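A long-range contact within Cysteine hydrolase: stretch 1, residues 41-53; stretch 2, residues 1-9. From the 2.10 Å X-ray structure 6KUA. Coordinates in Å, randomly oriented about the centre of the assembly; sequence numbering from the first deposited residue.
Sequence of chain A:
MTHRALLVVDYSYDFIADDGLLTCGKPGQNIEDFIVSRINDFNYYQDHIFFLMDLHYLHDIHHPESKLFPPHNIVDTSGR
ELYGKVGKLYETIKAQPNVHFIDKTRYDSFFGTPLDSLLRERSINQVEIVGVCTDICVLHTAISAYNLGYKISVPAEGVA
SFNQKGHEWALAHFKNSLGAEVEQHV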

# COMPACT_ATOMS: atom_id res chain seq x y z
N ASP A 41 -2.76 -10.82 -29.52
CA ASP A 41 -1.61 -9.95 -29.77
C ASP A 41 -0.53 -10.15 -28.71
O ASP A 41 0.63 -10.43 -29.03
CB ASP A 41 -2.06 -8.49 -29.80
CG ASP A 41 -0.97 -7.56 -30.31
OD1 ASP A 41 -0.85 -7.40 -31.54
OD2 ASP A 41 -0.23 -6.97 -29.48
N PHE A 42 -0.90 -9.99 -27.44
CA PHE A 42 0.06 -10.19 -26.36
C PHE A 42 0.63 -11.60 -26.36
O PHE A 42 1.83 -11.79 -26.16
CB PHE A 42 -0.60 -9.87 -25.01
CG PHE A 42 -0.65 -8.40 -24.69
CD1 PHE A 42 -1.52 -7.55 -25.38
CD2 PHE A 42 0.20 -7.85 -23.74
CE1 PHE A 42 -1.56 -6.19 -25.11
CE2 PHE A 42 0.16 -6.48 -23.45
CZ PHE A 42 -0.72 -5.66 -24.14
N ASN A 43 -0.23 -12.60 -26.56
CA ASN A 43 0.22 -13.99 -26.53
C ASN A 43 1.24 -14.25 -27.63
O ASN A 43 2.26 -14.92 -27.40
CB ASN A 43 -0.97 -14.93 -26.67
CG ASN A 43 -0.62 -16.37 -26.40
OD1 ASN A 43 -0.35 -16.75 -25.26
ND2 ASN A 43 -0.65 -17.19 -27.44
N TYR A 44 1.01 -13.70 -28.83
CA TYR A 44 1.96 -13.82 -29.93
C TYR A 44 3.38 -13.51 -29.48
O TYR A 44 4.31 -14.26 -29.78
CB TYR A 44 1.55 -12.88 -31.07
CG TYR A 44 2.50 -12.91 -32.23
CD1 TYR A 44 2.42 -13.91 -33.21
CD2 TYR A 44 3.49 -11.95 -32.37
CE1 TYR A 44 3.30 -13.95 -34.28
CE2 TYR A 44 4.37 -11.97 -33.45
CZ TYR A 44 4.27 -12.98 -34.40
OH TYR A 44 5.15 -13.00 -35.45
N TYR A 45 3.56 -12.41 -28.75
CA TYR A 45 4.88 -12.01 -28.29
C TYR A 45 5.24 -12.63 -26.95
O TYR A 45 6.29 -12.30 -26.40
CB TYR A 45 4.97 -10.48 -28.17
CG TYR A 45 4.88 -9.77 -29.49
CD1 TYR A 45 6.00 -9.60 -30.28
CD2 TYR A 45 3.67 -9.26 -29.94
CE1 TYR A 45 5.92 -8.96 -31.49
CE2 TYR A 45 3.58 -8.60 -31.17
CZ TYR A 45 4.71 -8.46 -31.93
OH TYR A 45 4.65 -7.81 -33.14
N GLN A 46 4.39 -13.51 -26.43
CA GLN A 46 4.51 -14.07 -25.09
C GLN A 46 4.58 -12.97 -24.03
O GLN A 46 5.25 -13.12 -23.01
CB GLN A 46 5.72 -15.01 -24.99
CG GLN A 46 5.59 -16.27 -25.84
CD GLN A 46 4.47 -17.20 -25.38
OE1 GLN A 46 3.44 -17.32 -26.05
NE2 GLN A 46 4.68 -17.87 -24.24
N ASP A 47 3.92 -11.84 -24.29
CA ASP A 47 3.69 -10.84 -23.26
C ASP A 47 2.70 -11.36 -22.23
O ASP A 47 1.95 -12.31 -22.46
CB ASP A 47 3.18 -9.54 -23.87
CG ASP A 47 4.26 -8.79 -24.64
OD1 ASP A 47 5.45 -8.88 -24.27
OD2 ASP A 47 3.92 -8.10 -25.63
N HIS A 48 2.69 -10.73 -21.06
CA HIS A 48 1.93 -11.26 -19.95
C HIS A 48 0.50 -10.75 -19.97
O HIS A 48 0.25 -9.59 -20.28
CB HIS A 48 2.63 -10.90 -18.64
CG HIS A 48 3.89 -11.66 -18.44
ND1 HIS A 48 3.92 -12.94 -17.91
CD2 HIS A 48 5.18 -11.36 -18.78
CE1 HIS A 48 5.17 -13.37 -17.90
NE2 HIS A 48 5.95 -12.43 -18.42
N ILE A 49 -0.43 -11.64 -19.64
CA ILE A 49 -1.86 -11.35 -19.64
C ILE A 49 -2.41 -11.74 -18.28
O ILE A 49 -2.24 -12.88 -17.84
CB ILE A 49 -2.62 -12.09 -20.75
CG1 ILE A 49 -1.98 -11.82 -22.12
CG2 ILE A 49 -4.06 -11.65 -20.77
CD1 ILE A 49 -1.94 -13.02 -23.02
N PHE A 50 -3.09 -10.80 -17.63
CA PHE A 50 -3.67 -11.00 -16.30
C PHE A 50 -5.18 -10.90 -16.42
O PHE A 50 -5.69 -9.87 -16.87
CB PHE A 50 -3.12 -9.99 -15.29
CG PHE A 50 -1.63 -10.06 -15.10
CD1 PHE A 50 -0.76 -9.55 -16.06
CD2 PHE A 50 -1.09 -10.61 -13.94
CE1 PHE A 50 0.63 -9.62 -15.89
CE2 PHE A 50 0.30 -10.68 -13.75
CZ PHE A 50 1.16 -10.18 -14.72
N PHE A 51 -5.88 -11.97 -16.05
CA PHE A 51 -7.33 -11.95 -15.94
C PHE A 51 -7.69 -11.68 -14.48
O PHE A 51 -7.35 -12.46 -13.59
CB PHE A 51 -7.93 -13.28 -16.43
CG PHE A 51 -7.72 -13.53 -17.90
CD1 PHE A 51 -6.55 -14.11 -18.36
CD2 PHE A 51 -8.68 -13.16 -18.83
CE1 PHE A 51 -6.35 -14.34 -19.73
CE2 PHE A 51 -8.50 -13.38 -20.18
CZ PHE A 51 -7.33 -13.97 -20.63
N LEU A 52 -8.33 -10.53 -14.24
CA LEU A 52 -8.63 -10.05 -12.90
C LEU A 52 -10.13 -10.17 -12.66
O LEU A 52 -10.92 -9.60 -13.42
CB LEU A 52 -8.17 -8.60 -12.73
CG LEU A 52 -6.64 -8.57 -12.74
CD1 LEU A 52 -6.13 -7.56 -13.76
CD2 LEU A 52 -6.14 -8.27 -11.35
N MET A 53 -10.51 -10.88 -11.59
CA MET A 53 -11.90 -11.29 -11.41
C MET A 53 -12.37 -11.10 -9.98
O MET A 53 -11.76 -11.62 -9.04
CB MET A 53 -12.07 -12.76 -11.81
CG MET A 53 -11.76 -13.01 -13.28
SD MET A 53 -13.08 -12.40 -14.33
CE MET A 53 -14.46 -12.71 -13.25
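Stretch 2, residues 1-9: MTHRALLVV

What anchors the start of stretch 2 to stretch 1? The guanidinium of R4 bridges two acids, both meeting it at its edge, near its plane. R4 NE donates to D47 OD2 at 2.6 Å in a nearly straight salt bridge, and R4 NH2 donates to D41 OD2, also at 2.6 Å. Because R4 takes chi1 p with chi2 and chi3 both t, the extended chain carries its charge from a sideways CB across to D41 in the last turn of the helix and to D47 in the loop that follows.

What lies beneath that charge? The ring of F42 does: the guanidinium rests flat on it, planes 11° apart, with R4 CZ 3.9 Å from the ring centroid. The opposite face receives L6 CB, 3.6 Å from the same centroid, so F42 is sandwiched between arginine and leucine.

How does the backbone run from there? Residues 4-9 form an extended strand parallel to the strand that ends stretch 1 at residue 53, their axes crossing at -19° and approaching to 4.7 Å. Hydrogen bonds alternate between the two strands: L6 N to H48 O at 3.0 Å, F50 N to L6 O at 2.8 Å, V8 N to F50 O at 2.8 Å and L52 N to V8 O at 2.9 Å. The register therefore pairs I49 with L6, F50 with L7, F51 with V8 and L52 with V9.

Which side chains pack on each face of the sheet? L6 and V8 share one with I49 and F51: I49 CG2 lies 4.0 Å from L6 CD2, and F51 CD2 lies 3.8 Å from V8 CB. On the other, F50 CE1 approaches A5 CB at 3.8 Å, F50 CB meets L7 CD2 at 3.9 Å, and L52 CD1 reaches L7 CB at 3.9 Å.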

# COMPACT_ATOMS: atom_id res chain seq x y z
N MET A 1 5.57 -3.78 -27.83
CA MET A 1 6.51 -3.54 -26.74
C MET A 1 6.79 -4.82 -25.97
O MET A 1 6.03 -5.79 -26.07
CB MET A 1 5.96 -2.45 -25.81
CG MET A 1 5.58 -1.18 -26.56
SD MET A 1 7.04 -0.41 -27.28
CE MET A 1 7.63 0.58 -25.91
N THR A 2 7.88 -4.83 -25.20
CA THR A 2 8.33 -6.01 -24.46
C THR A 2 8.11 -5.90 -22.96
O THR A 2 8.14 -6.91 -22.26
CB THR A 2 9.83 -6.25 -24.73
OG1 THR A 2 10.03 -6.48 -26.13
CG2 THR A 2 10.38 -7.46 -23.95
N HIS A 3 7.88 -4.69 -22.47
CA HIS A 3 7.67 -4.42 -21.05
C HIS A 3 6.21 -4.07 -20.80
O HIS A 3 5.91 -3.10 -20.10
CB HIS A 3 8.60 -3.28 -20.61
CG HIS A 3 10.03 -3.51 -20.95
ND1 HIS A 3 10.90 -4.20 -20.12
CD2 HIS A 3 10.75 -3.18 -22.05
CE1 HIS A 3 12.09 -4.27 -20.70
NE2 HIS A 3 12.02 -3.65 -21.86
N ARG A 4 5.30 -4.82 -21.42
CA ARG A 4 3.88 -4.51 -21.42
C ARG A 4 3.07 -5.70 -20.92
O ARG A 4 3.48 -6.85 -21.05
CB ARG A 4 3.39 -4.08 -22.82
CG ARG A 4 3.61 -5.11 -23.92
CD ARG A 4 2.89 -4.73 -25.24
NE ARG A 4 2.70 -5.90 -26.11
CZ ARG A 4 1.86 -5.97 -27.15
NH1 ARG A 4 1.11 -4.94 -27.49
NH2 ARG A 4 1.77 -7.10 -27.84
N ALA A 5 1.91 -5.40 -20.34
CA ALA A 5 1.01 -6.45 -19.87
C ALA A 5 -0.41 -6.02 -20.19
O ALA A 5 -0.72 -4.83 -20.25
CB ALA A 5 1.18 -6.74 -18.36
N LEU A 6 -1.25 -7.02 -20.43
CA LEU A 6 -2.66 -6.80 -20.69
C LEU A 6 -3.43 -7.15 -19.42
O LEU A 6 -3.24 -8.23 -18.85
CB LEU A 6 -3.12 -7.67 -21.86
CG LEU A 6 -4.60 -7.60 -22.21
CD1 LEU A 6 -4.97 -6.23 -22.75
CD2 LEU A 6 -4.94 -8.67 -23.23
N LEU A 7 -4.28 -6.24 -18.97
CA LEU A 7 -5.14 -6.48 -17.82
C LEU A 7 -6.57 -6.60 -18.31
O LEU A 7 -7.13 -5.63 -18.85
CB LEU A 7 -5.02 -5.35 -16.79
CG LEU A 7 -3.62 -4.95 -16.33
CD1 LEU A 7 -3.65 -3.91 -15.19
CD2 LEU A 7 -2.80 -6.18 -15.91
N VAL A 8 -7.16 -7.78 -18.13
CA VAL A 8 -8.54 -8.05 -18.54
C VAL A 8 -9.40 -8.05 -17.28
O VAL A 8 -9.36 -8.99 -16.48
CB VAL A 8 -8.67 -9.38 -19.29
CG1 VAL A 8 -10.12 -9.60 -19.73
CG2 VAL A 8 -7.71 -9.38 -20.47
N VAL A 9 -10.19 -6.98 -17.11
CA VAL A 9 -10.89 -6.71 -15.86
C VAL A 9 -12.33 -7.21 -15.96
O VAL A 9 -13.11 -6.75 -16.82
CB VAL A 9 -10.84 -5.22 -15.52
CG1 VAL A 9 -11.51 -4.96 -14.18
CG2 VAL A 9 -9.39 -4.74 -15.49
O HOH W 1 5.52 -8.76 -21.01